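Local coordinates for protein 432aa long hypothetical deoxyribodipyrimidine photolyase (PDB 2E0I) that probably repairs cyclobutane pyrimidine dimers in DNA with light, carrying two FAD molecules, the second apparently serving as a light-harvesting cofactor, at residues A123-D126 against P131-L134; E278-A283 against K321-D326. One frame throughout, in Å; residues are numbered along the deposited sequence.

The two contacts lie on opposite sides of the chain's centre, their own centres about 39 Å apart, and share no helix or strand. Contact 1 is a surface contact close in sequence: Glu125, next after Tyr124 of edge strand 120-124 in the N-terminal photolyase domain, meets the loop that follows, through one carboxylate and one backbone N-H. Contact 2, in the FAD-binding domain, is partly buried and joins elements far apart in the chain, helix 278-286 and the turn that closes helix 309-322. There the side chains that meet are apolar at their points of touch, two aromatic residues against a leucine and a valine, and the contact buries about twice the area, 209 against 103 Å².

Contact 1: residues A123-D126 against P131-L134; sequences AYED and PKSL
With CG of Glu125 anti to the carbonyl carbon (chi1 -77°) and the chain extended beyond it (chi2 -177°), the carboxylate is carried straight out to Lys132. Lys132 has its own CG between the backbone N and the carbonyl carbon, chi1 62°, which brings the start of its extended chain over the same carboxylate. OE1 takes the Lys132 backbone N-H on its syn side, N to OE1 3.3 Å; the bond is nearly straight, though the donor sits a little out of the carboxylate plane. OE1 also rests 3.7 Å from Pro131 CA, while OE2 lies 3.9 Å from Lys132 CG. The two charged ends do not meet: Glu125 OE2 and Lys132 NZ stay 5.3 Å apart, and NZ bonds instead to the hydroxyl of Tyr255. With an alanine here in place of Glu125, the Lys132 N-H would probably lose this acceptor, and the loop its tie back to Glu125. The N-H so held belongs to the first residue of the short 3-10 turn 132-134. It is a carboxylate-to-backbone hydrogen bond in the chain leaving the edge strand of the parallel, Rossmann-like sheet of the photolyase N-terminal domain.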
loop_
_atom_site.group_PDB
_atom_site.type_symbol
_atom_site.label_atom_id
_atom_site.label_comp_id
_atom_site.label_asym_id
_atom_site.label_seq_id
_atom_site.Cartn_x
_atom_site.Cartn_y
_atom_site.Cartn_z
ATOM N N ALA A 123 -21.834 -6.102 5.793
ATOM C CA ALA A 123 -20.448 -5.996 5.327
ATOM C C ALA A 123 -20.115 -7.237 4.510
ATOM O O ALA A 123 -20.557 -8.321 4.845
ATOM C CB ALA A 123 -19.502 -5.869 6.496
ATOM N N TYR A 124 -19.350 -7.074 3.432
ATOM C CA TYR A 124 -19.001 -8.194 2.565
ATOM C C TYR A 124 -17.510 -8.257 2.307
ATOM O O TYR A 124 -16.816 -7.247 2.438
ATOM C CB TYR A 124 -19.719 -8.067 1.218
ATOM C CG TYR A 124 -21.221 -8.092 1.322
ATOM C CD1 TYR A 124 -21.935 -9.295 1.252
ATOM C CD2 TYR A 124 -21.934 -6.911 1.533
ATOM C CE1 TYR A 124 -23.330 -9.312 1.396
ATOM C CE2 TYR A 124 -23.319 -6.913 1.676
ATOM C CZ TYR A 124 -24.014 -8.108 1.608
ATOM O OH TYR A 124 -25.387 -8.085 1.744
ATOM N N GLU A 125 -17.025 -9.445 1.943
ATOM C CA GLU A 125 -15.617 -9.636 1.623
ATOM C C GLU A 125 -15.426 -9.225 0.164
ATOM O O GLU A 125 -16.213 -9.620 -0.706
ATOM C CB GLU A 125 -15.211 -11.102 1.809
ATOM C CG GLU A 125 -15.019 -11.510 3.262
ATOM C CD GLU A 125 -14.540 -12.955 3.440
ATOM O OE1 GLU A 125 -13.458 -13.315 2.916
ATOM O OE2 GLU A 125 -15.246 -13.734 4.120
ATOM N N ASP A 126 -14.393 -8.429 -0.108
ATOM C CA ASP A 126 -14.130 -7.978 -1.469
ATOM C C ASP A 126 -12.659 -7.739 -1.745
ATOM O O ASP A 126 -12.178 -8.044 -2.822
ATOM C CB ASP A 126 -14.923 -6.694 -1.756
ATOM C CG ASP A 126 -14.679 -6.136 -3.171
ATOM O OD1 ASP A 126 -13.817 -5.243 -3.328
ATOM O OD2 ASP A 126 -15.352 -6.585 -4.127
ATOM N N PRO A 131 -10.924 -16.476 0.443
ATOM C CA PRO A 131 -11.766 -16.391 1.645
ATOM C C PRO A 131 -10.888 -16.369 2.893
ATOM O O PRO A 131 -9.971 -17.187 3.021
ATOM C CB PRO A 131 -12.606 -17.654 1.564
ATOM C CG PRO A 131 -12.716 -17.881 0.099
ATOM C CD PRO A 131 -11.307 -17.643 -0.365
ATOM N N LYS A 132 -11.166 -15.455 3.817
ATOM C CA LYS A 132 -10.327 -15.358 5.001
ATOM C C LYS A 132 -10.301 -16.573 5.912
ATOM O O LYS A 132 -9.332 -16.771 6.648
ATOM C CB LYS A 132 -10.679 -14.112 5.814
ATOM C CG LYS A 132 -12.073 -14.063 6.360
ATOM C CD LYS A 132 -12.216 -12.842 7.232
ATOM C CE LYS A 132 -13.626 -12.690 7.756
ATOM N NZ LYS A 132 -13.724 -11.523 8.671
ATOM N N SER A 133 -11.347 -17.391 5.870
ATOM C CA SER A 133 -11.379 -18.577 6.719
ATOM C C SER A 133 -10.244 -19.536 6.354
ATOM O O SER A 133 -9.792 -20.320 7.188
ATOM C CB SER A 133 -12.707 -19.303 6.567
ATOM O OG SER A 133 -12.770 -19.929 5.305
ATOM N N LEU A 134 -9.787 -19.455 5.108
ATOM C CA LEU A 134 -8.719 -20.318 4.609
ATOM C C LEU A 134 -7.314 -20.025 5.123
ATOM O O LEU A 134 -6.375 -20.709 4.729
ATOM C CB LEU A 134 -8.661 -20.268 3.084
ATOM C CG LEU A 134 -9.904 -20.636 2.288
ATOM C CD1 LEU A 134 -9.593 -20.542 0.798
ATOM C CD2 LEU A 134 -10.341 -22.036 2.663
#

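Contact 2: residues E278-A283 against K321-D326; sequences ESYFEA and KVLFVD
Tyr280 and Leu323 meet obliquely, Phe281 and Val325 at about a right angle, and these two neighbouring pairs make up the contact, within the helical FAD-binding domain. In the first, Leu323 sends its branched end against the root of the tyrosine. CD2 sits 4.0 Å from Tyr280 CB and also reaches CG of the ring, while CD1 lies alongside, 3.9 Å from the backbone O of Tyr280. The leucine therefore packs on the helix surface as well as on the side chain. Tyr280 CG is anti to its carbonyl carbon (chi1 -64°), and from there the ring runs out past the leucine, with Tyr280 CD2 3.9 Å from Leu323 O. Arg417 of helix 414-427 touches the same tyrosine.

One residue on, Phe281 takes a different direction. Its CG stands anti to the backbone N, chi1 -179°, and CD1 comes 4.2 Å from Val325 CG1. The phenylalanine has further support: Trp329 packs edge-to-face with it, and Leu319 of helix 309-322 touches both it and Val325. Its side chain stays about 12 Å from a bound FAD.

Between the two pairs the backbone turns at Phe324, the first residue to leave helical angles after helix 309-322, with positive phi (49°). Its ring leads away from helix 278-286, whereas Leu323 and Val325 point toward it. Asp326 then N-caps helix 327-337.

Side chain to side chain the contact is apolar, with two backbone carbonyl oxygens beside carbon atoms. Methyl groups against the tyrosine CB and CG and one phenylalanine carbon fix no direction as hydrogen bonds would, so the fit depends on shape; Asn276, just ahead of helix 278-286, supplies hydrogen bonds to Phe324 and Asp326 of the turn.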
loop_
_atom_site.group_PDB
_atom_site.type_symbol
_atom_site.label_atom_id
_atom_site.label_comp_id
_atom_site.label_asym_id
_atom_site.label_seq_id
_atom_site.Cartn_x
_atom_site.Cartn_y
_atom_site.Cartn_z
ATOM N N GLU A 278 19.461 9.052 15.278
ATOM C CA GLU A 278 18.676 10.047 14.540
ATOM C C GLU A 278 19.411 10.716 13.381
ATOM O O GLU A 278 18.803 11.240 12.456
ATOM C CB GLU A 278 18.165 11.110 15.511
ATOM C CG GLU A 278 16.646 11.205 15.573
ATOM C CD GLU A 278 16.136 11.566 16.968
ATOM O OE1 GLU A 278 16.211 10.700 17.874
ATOM O OE2 GLU A 278 15.666 12.715 17.155
ATOM N N SER A 279 20.730 10.684 13.438
ATOM C CA SER A 279 21.551 11.275 12.400
ATOM C C SER A 279 21.562 10.409 11.135
ATOM O O SER A 279 21.377 10.912 10.027
ATOM C CB SER A 279 22.969 11.447 12.924
ATOM O OG SER A 279 23.789 12.038 11.941
ATOM N N TYR A 280 21.796 9.110 11.297
ATOM C CA TYR A 280 21.802 8.202 10.156
ATOM C C TYR A 280 20.418 8.185 9.508
ATOM O O TYR A 280 20.290 8.255 8.292
ATOM C CB TYR A 280 22.147 6.772 10.583
ATOM C CG TYR A 280 23.531 6.561 11.149
ATOM C CD1 TYR A 280 24.610 7.343 10.739
ATOM C CD2 TYR A 280 23.773 5.530 12.055
ATOM C CE1 TYR A 280 25.901 7.096 11.216
ATOM C CE2 TYR A 280 25.056 5.274 12.534
ATOM C CZ TYR A 280 26.117 6.059 12.111
ATOM O OH TYR A 280 27.394 5.793 12.567
ATOM N N PHE A 281 19.389 8.078 10.341
ATOM C CA PHE A 281 18.010 8.050 9.880
ATOM C C PHE A 281 17.674 9.244 8.995
ATOM O O PHE A 281 16.960 9.116 8.000
ATOM C CB PHE A 281 17.060 8.036 11.078
ATOM C CG PHE A 281 15.608 7.979 10.697
ATOM C CD1 PHE A 281 15.134 6.976 9.863
ATOM C CD2 PHE A 281 14.717 8.925 11.166
ATOM C CE1 PHE A 281 13.792 6.924 9.500
ATOM C CE2 PHE A 281 13.378 8.876 10.809
ATOM C CZ PHE A 281 12.918 7.877 9.975
ATOM N N GLU A 282 18.183 10.410 9.371
ATOM C CA GLU A 282 17.928 11.623 8.618
ATOM C C GLU A 282 18.617 11.538 7.263
ATOM O O GLU A 282 18.083 12.007 6.254
ATOM C CB GLU A 282 18.439 12.826 9.395
ATOM C CG GLU A 282 17.873 14.144 8.913
ATOM C CD GLU A 282 16.559 14.516 9.593
ATOM O OE1 GLU A 282 15.648 13.655 9.653
ATOM O OE2 GLU A 282 16.437 15.679 10.062
ATOM N N ALA A 283 19.800 10.928 7.250
ATOM C CA ALA A 283 20.576 10.754 6.028
ATOM C C ALA A 283 19.860 9.782 5.092
ATOM O O ALA A 283 19.854 9.960 3.873
ATOM C CB ALA A 283 21.947 10.229 6.364
ATOM N N LYS A 321 19.201 -3.302 9.011
ATOM C CA LYS A 321 20.384 -4.118 9.246
ATOM C C LYS A 321 21.740 -3.475 9.014
ATOM O O LYS A 321 22.762 -4.131 9.167
ATOM C CB LYS A 321 20.266 -5.417 8.445
ATOM C CG LYS A 321 19.166 -6.304 8.998
ATOM C CD LYS A 321 18.988 -7.585 8.221
ATOM C CE LYS A 321 17.881 -8.432 8.842
ATOM N NZ LYS A 321 17.602 -9.671 8.049
ATOM N N VAL A 322 21.768 -2.198 8.662
ATOM C CA VAL A 322 23.043 -1.532 8.445
ATOM C C VAL A 322 23.136 -0.267 9.281
ATOM O O VAL A 322 24.137 -0.044 9.937
ATOM C CB VAL A 322 23.268 -1.210 6.940
ATOM C CG1 VAL A 322 24.504 -0.350 6.755
ATOM C CG2 VAL A 322 23.443 -2.507 6.162
ATOM N N LEU A 323 22.096 0.557 9.273
ATOM C CA LEU A 323 22.126 1.787 10.063
ATOM C C LEU A 323 21.563 1.477 11.440
ATOM O O LEU A 323 21.522 2.339 12.321
ATOM C CB LEU A 323 21.298 2.893 9.389
ATOM C CG LEU A 323 21.740 3.366 7.999
ATOM C CD1 LEU A 323 20.802 4.439 7.509
ATOM C CD2 LEU A 323 23.158 3.900 8.050
ATOM N N PHE A 324 21.128 0.232 11.602
ATOM C CA PHE A 324 20.560 -0.268 12.849
ATOM C C PHE A 324 19.474 0.652 13.450
ATOM O O PHE A 324 19.539 1.057 14.621
ATOM C CB PHE A 324 21.702 -0.524 13.843
ATOM C CG PHE A 324 21.333 -1.434 14.983
ATOM C CD1 PHE A 324 20.498 -2.528 14.783
ATOM C CD2 PHE A 324 21.847 -1.208 16.265
ATOM C CE1 PHE A 324 20.176 -3.383 15.842
ATOM C CE2 PHE A 324 21.531 -2.060 17.334
ATOM C CZ PHE A 324 20.696 -3.147 17.121
ATOM N N VAL A 325 18.475 0.976 12.627
ATOM C CA VAL A 325 17.352 1.812 13.044
ATOM C C VAL A 325 16.080 0.942 13.100
ATOM O O VAL A 325 15.834 0.115 12.218
ATOM C CB VAL A 325 17.144 2.988 12.068
ATOM C CG1 VAL A 325 15.893 3.757 12.443
ATOM C CG2 VAL A 325 18.354 3.899 12.091
ATOM N N ASP A 326 15.287 1.119 14.149
ATOM C CA ASP A 326 14.067 0.343 14.337
ATOM C C ASP A 326 13.223 0.322 13.061
ATOM O O ASP A 326 12.961 1.368 12.470
ATOM C CB ASP A 326 13.269 0.942 15.506
ATOM C CG ASP A 326 12.104 0.071 15.940
ATOM O OD1 ASP A 326 11.503 0.390 16.980
ATOM O OD2 ASP A 326 11.785 -0.921 15.252
#